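PDB 4LHE: thermostable monoacylglycerol lipase from Bacillus, which hydrolyses monoacylglycerols, probably through the serine-nucleophile ester chemistry of the alpha/beta hydrolase fold, to give fatty acid and glycerol. Local coordinates for residues L189-D194 and E239-F244; T49-R54 and Y81-Q86; P53-H58 and V74-E79. All coordinates share one frame; numbering follows the deposited sequence.

Contact 1. Residues L189-D194 and E239-F244; sequences LIFVSD and ERSLEF
L189 and F244 lie alongside each other, pointing opposite ways, where strand 188-193 meets helix 234-247. The leucine lays its CB over one face of the phenyl ring, 3.9 Å from the F244 centroid and 20° off the ring normal, offset toward the rim: a CH-pi contact. Because CG of L189 stands anti to its backbone N (chi1 174°), the branch carries on toward the helix, and CD2 reaches F244 CB at 3.7 Å while also lying against the backbone O of R240. F191, two residues on, offers the edge of its ring instead. Its CZ meets R240 CB, close to the ring plane, at 3.8 Å, and its CE2 lies 3.6 Å from S241 OG. That hydroxyl bonds to I237 O within its own helix, and the ring edge simply packs against it. The short segments run nearly antiparallel, at 171°. This is a helix-on-sheet layer of the alpha/beta hydrolase fold: I190, on the strand's other side, meets helix 202-210. An alanine in place of F244 would probably leave L189 CB without the ring face it rests on and open a gap between helix and sheet. With no polar bond between the two segments, their attachment rests on dispersion and shape, and the one buried hydroxyl at the interface is satisfied within the helix.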
ATOM      1  N   LEU A 189      12.399   3.303  -4.422  1.00 34.07           N
ATOM      2  CA  LEU A 189      12.509   4.379  -3.448  1.00 33.75           C
ATOM      3  C   LEU A 189      11.698   3.926  -2.236  1.00 33.58           C
ATOM      4  O   LEU A 189      10.473   3.779  -2.307  1.00 32.33           O
ATOM      5  CB  LEU A 189      11.934   5.688  -4.009  1.00 32.83           C
ATOM      6  CG  LEU A 189      11.845   6.885  -3.051  1.00 34.08           C
ATOM      7  CD1 LEU A 189      13.230   7.276  -2.593  1.00 35.99           C
ATOM      8  CD2 LEU A 189      11.130   8.095  -3.669  1.00 32.92           C
ATOM      9  N   ILE A 190      12.385   3.703  -1.127  1.00 34.28           N
ATOM     10  CA  ILE A 190      11.791   3.018   0.018  1.00 33.00           C
ATOM     11  C   ILE A 190      11.646   3.973   1.192  1.00 33.75           C
ATOM     12  O   ILE A 190      12.648   4.348   1.809  1.00 34.98           O
ATOM     13  CB  ILE A 190      12.661   1.797   0.412  1.00 34.09           C
ATOM     14  CG1 ILE A 190      12.764   0.808  -0.760  1.00 34.20           C
ATOM     15  CG2 ILE A 190      12.105   1.081   1.635  1.00 33.42           C
ATOM     16  CD1 ILE A 190      13.740  -0.338  -0.512  1.00 35.22           C
ATOM     17  N   PHE A 191      10.402   4.375   1.490  1.00 31.66           N
ATOM     18  CA  PHE A 191      10.097   5.186   2.666  1.00 32.31           C
ATOM     19  C   PHE A 191       9.877   4.355   3.925  1.00 32.34           C
ATOM     20  O   PHE A 191       9.242   3.301   3.887  1.00 31.71           O
ATOM     21  CB  PHE A 191       8.838   6.032   2.429  1.00 31.46           C
ATOM     22  CG  PHE A 191       9.032   7.133   1.418  1.00 32.52           C
ATOM     23  CD1 PHE A 191       9.785   8.262   1.730  1.00 33.67           C
ATOM     24  CD2 PHE A 191       8.454   7.046   0.154  1.00 31.77           C
ATOM     25  CE1 PHE A 191       9.961   9.280   0.791  1.00 33.78           C
ATOM     26  CE2 PHE A 191       8.622   8.062  -0.771  1.00 31.86           C
ATOM     27  CZ  PHE A 191       9.373   9.173  -0.463  1.00 32.08           C
ATOM     28  N   VAL A 192      10.378   4.853   5.054  1.00 33.41           N
ATOM     29  CA  VAL A 192      10.168   4.173   6.324  1.00 34.50           C
ATOM     30  C   VAL A 192      10.041   5.190   7.452  1.00 35.10           C
ATOM     31  O   VAL A 192      10.844   6.122   7.572  1.00 36.62           O
ATOM     32  CB  VAL A 192      11.280   3.145   6.622  1.00 35.37           C
ATOM     33  CG1 VAL A 192      12.655   3.817   6.613  1.00 37.36           C
ATOM     34  CG2 VAL A 192      11.013   2.449   7.950  1.00 34.89           C
ATOM     35  N   SER A 193       8.987   5.037   8.242  1.00 34.67           N
ATOM     36  CA  SER A 193       8.769   5.914   9.372  1.00 36.23           C
ATOM     37  C   SER A 193       9.576   5.367  10.541  1.00 37.82           C
ATOM     38  O   SER A 193       9.396   4.198  10.916  1.00 36.82           O
ATOM     39  CB  SER A 193       7.277   5.978   9.718  1.00 35.25           C
ATOM     40  OG  SER A 193       6.550   6.678   8.715  1.00 34.51           O
ATOM     41  N   ASP A 194      10.476   6.193  11.080  1.00 39.03           N
ATOM     42  CA  ASP A 194      11.279   5.824  12.252  1.00 41.76           C
ATOM     43  C   ASP A 194      10.375   5.291  13.342  1.00 40.92           C
ATOM     44  O   ASP A 194      10.649   4.253  13.946  1.00 41.73           O
ATOM     45  CB  ASP A 194      12.032   7.032  12.823  1.00 42.53           C
ATOM     46  CG  ASP A 194      13.186   7.474  11.956  1.00 44.02           C
ATOM     47  OD1 ASP A 194      13.686   6.649  11.172  1.00 44.11           O
ATOM     48  OD2 ASP A 194      13.598   8.652  12.063  1.00 45.10           O
ATOM     49  N   GLU A 239       6.875  15.196  -2.608  1.00 30.74           N
ATOM     50  CA  GLU A 239       7.946  15.906  -3.313  1.00 31.85           C
ATOM     51  C   GLU A 239       9.097  14.965  -3.713  1.00 32.24           C
ATOM     52  O   GLU A 239       9.633  15.059  -4.825  1.00 31.87           O
ATOM     53  CB  GLU A 239       8.431  17.086  -2.436  1.00 33.10           C
ATOM     54  CG  GLU A 239       9.703  17.799  -2.881  1.00 35.50           C
ATOM     55  CD  GLU A 239      10.079  18.972  -1.955  1.00 38.42           C
ATOM     56  OE1 GLU A 239       9.500  19.084  -0.840  1.00 36.84           O
ATOM     57  OE2 GLU A 239      10.950  19.787  -2.351  1.00 38.74           O
ATOM     58  N   ARG A 240       9.456  14.035  -2.829  1.00 32.63           N
ATOM     59  CA  ARG A 240      10.496  13.059  -3.154  1.00 33.36           C
ATOM     60  C   ARG A 240      10.037  12.042  -4.200  1.00 32.19           C
ATOM     61  O   ARG A 240      10.842  11.578  -5.009  1.00 32.37           O
ATOM     62  CB  ARG A 240      10.992  12.342  -1.893  1.00 35.23           C
ATOM     63  CG  ARG A 240      11.866  13.201  -1.001  1.00 37.25           C
ATOM     64  CD  ARG A 240      13.304  13.293  -1.527  1.00 39.18           C
ATOM     65  NE  ARG A 240      14.261  13.083  -0.442  1.00 41.28           N
ATOM     66  CZ  ARG A 240      15.118  12.071  -0.397  1.00 40.75           C
ATOM     67  NH1 ARG A 240      15.150  11.188  -1.390  1.00 40.11           N
ATOM     68  NH2 ARG A 240      15.942  11.942   0.634  1.00 42.57           N
ATOM     69  N   SER A 241       8.754  11.686  -4.181  1.00 30.52           N
ATOM     70  CA  SER A 241       8.233  10.756  -5.172  1.00 29.49           C
ATOM     71  C   SER A 241       8.203  11.390  -6.570  1.00 29.12           C
ATOM     72  O   SER A 241       8.553  10.747  -7.566  1.00 29.31           O
ATOM     73  CB  SER A 241       6.835  10.257  -4.762  1.00 27.90           C
ATOM     74  OG  SER A 241       6.876   9.594  -3.504  1.00 28.78           O
ATOM     75  N   LEU A 242       7.748  12.636  -6.638  1.00 28.80           N
ATOM     76  CA  LEU A 242       7.695  13.388  -7.896  1.00 28.50           C
ATOM     77  C   LEU A 242       9.077  13.494  -8.528  1.00 29.93           C
ATOM     78  O   LEU A 242       9.225  13.362  -9.743  1.00 30.54           O
ATOM     79  CB  LEU A 242       7.125  14.789  -7.627  1.00 28.04           C
ATOM     80  CG  LEU A 242       5.600  14.747  -7.498  1.00 27.58           C
ATOM     81  CD1 LEU A 242       4.972  16.080  -7.185  1.00 27.44           C
ATOM     82  CD2 LEU A 242       5.015  14.208  -8.792  1.00 26.55           C
ATOM     83  N   GLU A 243      10.080  13.750  -7.689  1.00 31.68           N
ATOM     84  CA  GLU A 243      11.479  13.789  -8.107  1.00 32.43           C
ATOM     85  C   GLU A 243      11.894  12.398  -8.613  1.00 32.62           C
ATOM     86  O   GLU A 243      12.516  12.279  -9.676  1.00 32.59           O
ATOM     87  CB  GLU A 243      12.337  14.257  -6.920  1.00 33.77           C
ATOM     88  CG  GLU A 243      13.839  14.155  -7.105  1.00 36.02           C
ATOM     89  CD  GLU A 243      14.621  14.300  -5.799  1.00 38.09           C
ATOM     90  OE1 GLU A 243      15.768  13.807  -5.757  1.00 39.50           O
ATOM     91  OE2 GLU A 243      14.106  14.904  -4.823  1.00 37.66           O
ATOM     92  N   PHE A 244      11.508  11.353  -7.877  1.00 31.92           N
ATOM     93  CA  PHE A 244      11.761   9.968  -8.292  1.00 32.00           C
ATOM     94  C   PHE A 244      11.114   9.673  -9.652  1.00 30.29           C
ATOM     95  O   PHE A 244      11.775   9.147 -10.558  1.00 31.44           O
ATOM     96  CB  PHE A 244      11.280   8.977  -7.217  1.00 31.96           C
ATOM     97  CG  PHE A 244      11.455   7.503  -7.585  1.00 31.21           C
ATOM     98  CD1 PHE A 244      10.376   6.751  -8.032  1.00 30.36           C
ATOM     99  CD2 PHE A 244      12.688   6.872  -7.444  1.00 33.04           C
ATOM    100  CE1 PHE A 244      10.518   5.410  -8.351  1.00 30.50           C
ATOM    101  CE2 PHE A 244      12.837   5.526  -7.768  1.00 32.58           C
ATOM    102  CZ  PHE A 244      11.747   4.792  -8.215  1.00 31.48           C
TER

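Contact 2. Residues T49-R54 and Y81-Q86; sequences TVCLPR and YGWLKQ
C51 and W83 meet where strand 49-52 packs against the C-terminal part of helix 70-87. W83 is the side chain to follow. Its CB leaves the helix toward the strand, and with CG anti to the backbone N (chi1 -176°) the indole is carried across to the strand backbone. The six-membered ring does the touching. CE3 comes first, 3.6 Å from C51 CB and 4.0 Å from C51 SG. The next atom round, W83 CZ3, lies 3.6 Å from V50 O and also touches T49 CG2. W83 CH2, at the far end, still reaches V50 O at 3.9 Å. All these partners approach the indole obliquely. C51 SG is 4.9 Å from the centroid of the W83 six-membered ring and 47° off its normal, a slanted sulfur-aromatic contact.

L84, the next residue along the helix, fills in beside the indole: its CG rests 3.9 Å from C51 CB, and its CD2 meets T49 CG2 at 3.8 Å. That methyl of T49 stands anti to the backbone N and faces the helix, while OG1 is held by G19 O and N18 N. Beyond the pair, Y15 meets the indole edge-to-face and R87 makes a cation-pi contact with it, while L24 of strand 21-26 packs against both C51 and L84.

Strand and helix segments run nearly antiparallel, at 166°, with axes 8.8 Å apart. Strand 49-52, helix 70-87 and the parallel strand 90-96 form a beta-alpha-beta crossover, with strand 21-26 between the two strands in the sheet, as in the alpha/beta hydrolase fold.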
ATOM      1  N   THR A  49      -1.094  10.506 -15.187  1.00 28.71           N
ATOM      2  CA  THR A  49      -2.285   9.680 -15.123  1.00 28.49           C
ATOM      3  C   THR A  49      -2.177   8.897 -13.816  1.00 26.94           C
ATOM      4  O   THR A  49      -1.110   8.383 -13.467  1.00 26.78           O
ATOM      5  CB  THR A  49      -2.360   8.769 -16.340  1.00 29.08           C
ATOM      6  OG1 THR A  49      -2.534   9.596 -17.500  1.00 29.94           O
ATOM      7  CG2 THR A  49      -3.523   7.799 -16.244  1.00 29.08           C
ATOM      8  N   VAL A  50      -3.283   8.827 -13.092  1.00 27.57           N
ATOM      9  CA  VAL A  50      -3.273   8.320 -11.731  1.00 26.07           C
ATOM     10  C   VAL A  50      -4.399   7.304 -11.565  1.00 26.64           C
ATOM     11  O   VAL A  50      -5.514   7.530 -12.036  1.00 27.45           O
ATOM     12  CB  VAL A  50      -3.428   9.503 -10.768  1.00 26.04           C
ATOM     13  CG1 VAL A  50      -4.160   9.107  -9.530  1.00 25.62           C
ATOM     14  CG2 VAL A  50      -2.052  10.101 -10.443  1.00 25.42           C
ATOM     15  N   CYS A  51      -4.102   6.172 -10.934  1.00 25.82           N
ATOM     16  CA  CYS A  51      -5.135   5.171 -10.633  1.00 25.77           C
ATOM     17  C   CYS A  51      -5.073   4.770  -9.156  1.00 25.81           C
ATOM     18  O   CYS A  51      -4.053   4.259  -8.677  1.00 25.12           O
ATOM     19  CB  CYS A  51      -4.976   3.941 -11.542  1.00 26.74           C
ATOM     20  SG  CYS A  51      -6.037   2.506 -11.142  1.00 28.08           S
ATOM     21  N   LEU A  52      -6.167   4.998  -8.440  1.00 25.66           N
ATOM     22  CA  LEU A  52      -6.209   4.713  -7.009  1.00 25.43           C
ATOM     23  C   LEU A  52      -7.442   3.871  -6.742  1.00 26.41           C
ATOM     24  O   LEU A  52      -8.515   4.403  -6.410  1.00 27.32           O
ATOM     25  CB  LEU A  52      -6.215   6.018  -6.178  1.00 24.98           C
ATOM     26  CG  LEU A  52      -6.563   5.941  -4.677  1.00 24.90           C
ATOM     27  CD1 LEU A  52      -5.848   4.787  -3.983  1.00 25.33           C
ATOM     28  CD2 LEU A  52      -6.232   7.246  -3.970  1.00 24.40           C
ATOM     29  N   PRO A  53      -7.304   2.549  -6.925  1.00 26.73           N
ATOM     30  CA  PRO A  53      -8.419   1.604  -6.767  1.00 28.05           C
ATOM     31  C   PRO A  53      -8.783   1.403  -5.307  1.00 28.71           C
ATOM     32  O   PRO A  53      -7.966   1.688  -4.417  1.00 27.75           O
ATOM     33  CB  PRO A  53      -7.863   0.291  -7.357  1.00 28.19           C
ATOM     34  CG  PRO A  53      -6.359   0.406  -7.208  1.00 27.42           C
ATOM     35  CD  PRO A  53      -6.070   1.893  -7.405  1.00 26.54           C
ATOM     36  N   ARG A  54     -10.005   0.935  -5.077  1.00 29.17           N
ATOM     37  CA  ARG A  54     -10.474   0.545  -3.754  1.00 29.51           C
ATOM     38  C   ARG A  54     -10.352  -0.972  -3.708  1.00 30.43           C
ATOM     39  O   ARG A  54     -10.987  -1.663  -4.511  1.00 30.52           O
ATOM     40  CB  ARG A  54     -11.947   0.964  -3.586  1.00 30.40           C
ATOM     41  CG  ARG A  54     -12.612   0.525  -2.272  1.00 31.57           C
ATOM     42  CD  ARG A  54     -14.077   1.022  -2.187  1.00 32.94           C
ATOM     43  NE  ARG A  54     -14.953   0.391  -3.179  1.00 33.46           N
ATOM     44  CZ  ARG A  54     -15.386  -0.866  -3.099  1.00 35.04           C
ATOM     45  NH1 ARG A  54     -15.000  -1.638  -2.088  1.00 34.15           N
ATOM     46  NH2 ARG A  54     -16.182  -1.363  -4.040  1.00 34.44           N
ATOM     47  N   TYR A  81      -3.527  -1.860 -12.463  1.00 30.00           N
ATOM     48  CA  TYR A  81      -2.361  -1.871 -13.335  1.00 31.10           C
ATOM     49  C   TYR A  81      -2.780  -2.001 -14.800  1.00 32.14           C
ATOM     50  O   TYR A  81      -2.218  -1.331 -15.693  1.00 32.84           O
ATOM     51  CB  TYR A  81      -1.428  -3.008 -12.915  1.00 31.96           C
ATOM     52  CG  TYR A  81      -0.367  -3.340 -13.921  1.00 33.57           C
ATOM     53  CD1 TYR A  81       0.842  -2.668 -13.925  1.00 33.62           C
ATOM     54  CD2 TYR A  81      -0.568  -4.357 -14.854  1.00 34.74           C
ATOM     55  CE1 TYR A  81       1.824  -2.985 -14.846  1.00 35.57           C
ATOM     56  CE2 TYR A  81       0.405  -4.684 -15.779  1.00 36.37           C
ATOM     57  CZ  TYR A  81       1.594  -3.998 -15.770  1.00 36.57           C
ATOM     58  OH  TYR A  81       2.550  -4.332 -16.693  1.00 38.55           O
ATOM     59  N   GLY A  82      -3.794  -2.824 -15.043  1.00 32.06           N
ATOM     60  CA  GLY A  82      -4.302  -3.023 -16.389  1.00 32.96           C
ATOM     61  C   GLY A  82      -4.943  -1.771 -16.963  1.00 32.68           C
ATOM     62  O   GLY A  82      -4.758  -1.444 -18.152  1.00 33.48           O
ATOM     63  N   TRP A  83      -5.701  -1.069 -16.124  1.00 31.59           N
ATOM     64  CA  TRP A  83      -6.293   0.215 -16.511  1.00 31.69           C
ATOM     65  C   TRP A  83      -5.208   1.200 -16.916  1.00 31.94           C
ATOM     66  O   TRP A  83      -5.338   1.902 -17.925  1.00 33.32           O
ATOM     67  CB  TRP A  83      -7.122   0.775 -15.356  1.00 30.37           C
ATOM     68  CG  TRP A  83      -7.853   2.043 -15.676  1.00 30.00           C
ATOM     69  CD1 TRP A  83      -9.091   2.157 -16.229  1.00 30.36           C
ATOM     70  CD2 TRP A  83      -7.386   3.376 -15.450  1.00 30.19           C
ATOM     71  NE1 TRP A  83      -9.423   3.479 -16.367  1.00 30.41           N
ATOM     72  CE2 TRP A  83      -8.394   4.252 -15.894  1.00 30.32           C
ATOM     73  CE3 TRP A  83      -6.207   3.918 -14.913  1.00 29.79           C
ATOM     74  CZ2 TRP A  83      -8.267   5.646 -15.819  1.00 30.49           C
ATOM     75  CZ3 TRP A  83      -6.078   5.300 -14.840  1.00 29.99           C
ATOM     76  CH2 TRP A  83      -7.111   6.148 -15.288  1.00 29.95           C
ATOM     77  N   LEU A  84      -4.133   1.253 -16.135  1.00 31.21           N
ATOM     78  CA  LEU A  84      -3.012   2.149 -16.433  1.00 31.72           C
ATOM     79  C   LEU A  84      -2.280   1.730 -17.707  1.00 33.76           C
ATOM     80  O   LEU A  84      -1.933   2.575 -18.549  1.00 33.66           O
ATOM     81  CB  LEU A  84      -2.000   2.140 -15.286  1.00 31.37           C
ATOM     82  CG  LEU A  84      -2.205   3.109 -14.122  1.00 30.25           C
ATOM     83  CD1 LEU A  84      -0.956   3.095 -13.219  1.00 29.57           C
ATOM     84  CD2 LEU A  84      -2.473   4.491 -14.632  1.00 30.45           C
ATOM     85  N   LYS A  85      -2.046   0.426 -17.853  1.00 33.62           N
ATOM     86  CA  LYS A  85      -1.283  -0.070 -19.004  1.00 35.47           C
ATOM     87  C   LYS A  85      -1.974   0.234 -20.339  1.00 36.50           C
ATOM     88  O   LYS A  85      -1.309   0.411 -21.370  1.00 37.80           O
ATOM     89  CB  LYS A  85      -1.013  -1.560 -18.857  1.00 36.18           C
ATOM     90  CG  LYS A  85       0.405  -1.940 -19.207  1.00 37.52           C
ATOM     91  CD  LYS A  85       0.540  -3.454 -19.326  1.00 38.60           C
ATOM     92  CE  LYS A  85       1.955  -3.849 -19.714  1.00 40.50           C
ATOM     93  NZ  LYS A  85       2.031  -5.291 -20.091  1.00 42.68           N
ATOM     94  N   GLN A  86      -3.301   0.332 -20.319  1.00 35.84           N
ATOM     95  CA  GLN A  86      -4.042   0.723 -21.520  1.00 37.64           C
ATOM     96  C   GLN A  86      -3.756   2.165 -21.902  1.00 37.41           C
ATOM     97  O   GLN A  86      -3.845   2.531 -23.069  1.00 40.06           O
ATOM     98  CB  GLN A  86      -5.553   0.565 -21.312  1.00 37.27           C
ATOM     99  CG  GLN A  86      -6.060  -0.875 -21.280  1.00 37.65           C
ATOM    100  CD  GLN A  86      -7.551  -0.962 -20.972  1.00 38.16           C
ATOM    101  OE1 GLN A  86      -8.000  -0.615 -19.867  1.00 36.61           O
ATOM    102  NE2 GLN A  86      -8.326  -1.422 -21.948  1.00 40.27           N
TER

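Contact 3. Residues P53-H58 and V74-E79; sequences PRLKGH and VASVEE
S76 turns its OG anti to its own carbonyl carbon (chi1 -66°), and L55 likewise sets CG anti to its carbonyl carbon (chi1 -63°); together these torsions aim a hydroxyl at the loop backbone and a leucine branch at the helix. S76 OG accepts the amide of K56, with K56 N 3.0 Å away and the N-H...O angle a fairly straight 163°. The same hydroxyl also makes a weak hydrogen bond to D72 O one turn back, so it links the helix backbone to the loop. K56 CB lies beside it, 3.7 Å from S76 OG, before the rest of the lysine chain extends away.

L55 CD2 wedges between two helix side chains, 3.6 Å from S76 CB and 3.6 Å from V77 CG2. P53 adds looser packing, its CB 4.2 Å from S76 O.

A type II beta turn from L55 to H58 shapes the loop, closed by H58 N on L55 O. G57, its third residue, takes a positive phi at which a CB would press on K56 O. H58 ND1 donates to K56 O at 3.0 Å; the oxygen lies near the imidazole plane, but the N-H comes in from above the carbonyl plane. R54 NH1 binds H58 O at 2.9 Å, the oxygen lying in the guanidinium plane.

The contact seats the loop after strand 49-52 on helix 70-87. L55, whose N bonds H27 NE2, lies near, without touching, what is probably the nucleophile elbow. It also touches M98 and L102 of helix 98-109, P53 packs on L24 of strand 21-26, and V77 reaches L24, V26 and L106, so two helices, a strand and the loop come together here.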
ATOM      1  N   PRO A  53      -7.304   2.549  -6.925  1.00 26.73           N
ATOM      2  CA  PRO A  53      -8.419   1.604  -6.767  1.00 28.05           C
ATOM      3  C   PRO A  53      -8.783   1.403  -5.307  1.00 28.71           C
ATOM      4  O   PRO A  53      -7.966   1.688  -4.417  1.00 27.75           O
ATOM      5  CB  PRO A  53      -7.863   0.291  -7.357  1.00 28.19           C
ATOM      6  CG  PRO A  53      -6.359   0.406  -7.208  1.00 27.42           C
ATOM      7  CD  PRO A  53      -6.070   1.893  -7.405  1.00 26.54           C
ATOM      8  N   ARG A  54     -10.005   0.935  -5.077  1.00 29.17           N
ATOM      9  CA  ARG A  54     -10.474   0.545  -3.754  1.00 29.51           C
ATOM     10  C   ARG A  54     -10.352  -0.972  -3.708  1.00 30.43           C
ATOM     11  O   ARG A  54     -10.987  -1.663  -4.511  1.00 30.52           O
ATOM     12  CB  ARG A  54     -11.947   0.964  -3.586  1.00 30.40           C
ATOM     13  CG  ARG A  54     -12.612   0.525  -2.272  1.00 31.57           C
ATOM     14  CD  ARG A  54     -14.077   1.022  -2.187  1.00 32.94           C
ATOM     15  NE  ARG A  54     -14.953   0.391  -3.179  1.00 33.46           N
ATOM     16  CZ  ARG A  54     -15.386  -0.866  -3.099  1.00 35.04           C
ATOM     17  NH1 ARG A  54     -15.000  -1.638  -2.088  1.00 34.15           N
ATOM     18  NH2 ARG A  54     -16.182  -1.363  -4.040  1.00 34.44           N
ATOM     19  N   LEU A  55      -9.507  -1.502  -2.825  1.00 30.14           N
ATOM     20  CA  LEU A  55      -9.307  -2.954  -2.787  1.00 30.83           C
ATOM     21  C   LEU A  55     -10.606  -3.658  -2.400  1.00 31.93           C
ATOM     22  O   LEU A  55     -11.315  -3.195  -1.495  1.00 31.78           O
ATOM     23  CB  LEU A  55      -8.203  -3.340  -1.795  1.00 30.27           C
ATOM     24  CG  LEU A  55      -6.806  -2.814  -2.097  1.00 29.38           C
ATOM     25  CD1 LEU A  55      -5.813  -3.302  -1.075  1.00 29.30           C
ATOM     26  CD2 LEU A  55      -6.389  -3.198  -3.499  1.00 28.85           C
ATOM     27  N   LYS A  56     -10.917  -4.774  -3.070  1.00 33.33           N
ATOM     28  CA  LYS A  56     -12.111  -5.554  -2.721  1.00 34.32           C
ATOM     29  C   LYS A  56     -12.216  -5.798  -1.212  1.00 34.37           C
ATOM     30  O   LYS A  56     -11.238  -6.179  -0.558  1.00 34.10           O
ATOM     31  CB  LYS A  56     -12.165  -6.887  -3.470  1.00 35.84           C
ATOM     32  CG  LYS A  56     -13.547  -7.537  -3.375  1.00 36.77           C
ATOM     33  CD  LYS A  56     -13.660  -8.801  -4.206  1.00 38.99           C
ATOM     34  CE  LYS A  56     -15.128  -9.165  -4.399  1.00 41.97           C
ATOM     35  NZ  LYS A  56     -15.319 -10.505  -5.030  1.00 44.17           N
ATOM     36  N   GLY A  57     -13.401  -5.545  -0.659  1.00 35.64           N
ATOM     37  CA  GLY A  57     -13.647  -5.822   0.743  1.00 36.23           C
ATOM     38  C   GLY A  57     -13.288  -4.655   1.650  1.00 35.72           C
ATOM     39  O   GLY A  57     -13.550  -4.697   2.857  1.00 36.21           O
ATOM     40  N   HIS A  58     -12.686  -3.621   1.062  1.00 33.80           N
ATOM     41  CA  HIS A  58     -12.249  -2.444   1.800  1.00 34.05           C
ATOM     42  C   HIS A  58     -13.180  -1.258   1.554  1.00 34.09           C
ATOM     43  O   HIS A  58     -13.786  -1.132   0.475  1.00 33.78           O
ATOM     44  CB  HIS A  58     -10.807  -2.090   1.421  1.00 32.12           C
ATOM     45  CG  HIS A  58      -9.816  -3.123   1.841  1.00 32.71           C
ATOM     46  ND1 HIS A  58      -9.753  -4.368   1.262  1.00 32.33           N
ATOM     47  CD2 HIS A  58      -8.865  -3.114   2.812  1.00 32.40           C
ATOM     48  CE1 HIS A  58      -8.797  -5.077   1.835  1.00 32.70           C
ATOM     49  NE2 HIS A  58      -8.241  -4.334   2.779  1.00 33.16           N
ATOM     50  N   VAL A  74      -5.051  -8.750  -4.735  1.00 33.01           N
ATOM     51  CA  VAL A  74      -4.163  -8.784  -5.899  1.00 33.51           C
ATOM     52  C   VAL A  74      -4.926  -8.495  -7.181  1.00 32.44           C
ATOM     53  O   VAL A  74      -4.455  -7.738  -8.046  1.00 31.61           O
ATOM     54  CB  VAL A  74      -3.405 -10.131  -6.010  1.00 34.99           C
ATOM     55  CG1 VAL A  74      -2.763 -10.283  -7.398  1.00 34.67           C
ATOM     56  CG2 VAL A  74      -2.357 -10.200  -4.927  1.00 35.28           C
ATOM     57  N   ALA A  75      -6.114  -9.086  -7.305  1.00 32.94           N
ATOM     58  CA  ALA A  75      -6.925  -8.852  -8.486  1.00 32.29           C
ATOM     59  C   ALA A  75      -7.301  -7.372  -8.612  1.00 30.82           C
ATOM     60  O   ALA A  75      -7.249  -6.824  -9.707  1.00 30.73           O
ATOM     61  CB  ALA A  75      -8.157  -9.737  -8.487  1.00 32.39           C
ATOM     62  N   SER A  76      -7.663  -6.724  -7.500  1.00 29.96           N
ATOM     63  CA  SER A  76      -8.000  -5.294  -7.524  1.00 29.00           C
ATOM     64  C   SER A  76      -6.835  -4.478  -8.029  1.00 28.08           C
ATOM     65  O   SER A  76      -7.018  -3.556  -8.811  1.00 28.15           O
ATOM     66  CB  SER A  76      -8.347  -4.783  -6.122  1.00 28.57           C
ATOM     67  OG  SER A  76      -9.522  -5.376  -5.631  1.00 28.52           O
ATOM     68  N   VAL A  77      -5.637  -4.801  -7.548  1.00 29.04           N
ATOM     69  CA  VAL A  77      -4.429  -4.090  -7.965  1.00 29.35           C
ATOM     70  C   VAL A  77      -4.046  -4.415  -9.411  1.00 29.93           C
ATOM     71  O   VAL A  77      -3.580  -3.541 -10.157  1.00 29.73           O
ATOM     72  CB  VAL A  77      -3.261  -4.420  -7.038  1.00 29.61           C
ATOM     73  CG1 VAL A  77      -2.041  -3.634  -7.445  1.00 31.29           C
ATOM     74  CG2 VAL A  77      -3.640  -4.082  -5.611  1.00 29.57           C
ATOM     75  N   GLU A  78      -4.250  -5.668  -9.812  1.00 30.80           N
ATOM     76  CA  GLU A  78      -3.940  -6.082 -11.187  1.00 31.83           C
ATOM     77  C   GLU A  78      -4.795  -5.348 -12.204  1.00 31.11           C
ATOM     78  O   GLU A  78      -4.315  -4.973 -13.276  1.00 31.73           O
ATOM     79  CB  GLU A  78      -4.151  -7.588 -11.365  1.00 32.83           C
ATOM     80  CG  GLU A  78      -2.989  -8.441 -10.892  1.00 34.60           C
ATOM     81  CD  GLU A  78      -1.814  -8.431 -11.859  1.00 35.96           C
ATOM     82  OE1 GLU A  78      -1.869  -7.722 -12.898  1.00 35.41           O
ATOM     83  OE2 GLU A  78      -0.833  -9.155 -11.574  1.00 36.67           O
ATOM     84  N   GLU A  79      -6.072  -5.182 -11.862  1.00 30.83           N
ATOM     85  CA  GLU A  79      -7.059  -4.461 -12.675  1.00 30.00           C
ATOM     86  C   GLU A  79      -6.720  -2.974 -12.731  1.00 29.43           C
ATOM     87  O   GLU A  79      -6.955  -2.308 -13.748  1.00 29.62           O
ATOM     88  CB  GLU A  79      -8.455  -4.681 -12.078  1.00 29.80           C
ATOM     89  CG  GLU A  79      -9.522  -3.681 -12.491  0.63 29.27           C
ATOM     90  CD  GLU A  79     -10.881  -3.975 -11.855  0.67 29.08           C
ATOM     91  OE1 GLU A  79     -11.824  -4.322 -12.596  0.56 29.55           O
ATOM     92  OE2 GLU A  79     -11.011  -3.848 -10.620  0.62 28.29           O
TER

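How the contacts relate
All three contacts are largely buried, none a surface patch. Contacts 2 and 3 share P53 and R54 and both use helix 70-87, with centres about 11 Å apart: contact 2 sets the helix against strand 49-52, next to the outermost strand 14-16, contact 3 sets its earlier turns against the loop that follows. Contact 1 packs helix 234-247 on the same central sheet, probably on the face opposite to helix 70-87, as is usual in this fold; its centre is about 20 Å from that of contact 2. Chemistry follows place: the two strand-helix contacts rely on aromatic and aliphatic packing, whereas at the irregular loop a serine hydroxyl accepts a backbone amide.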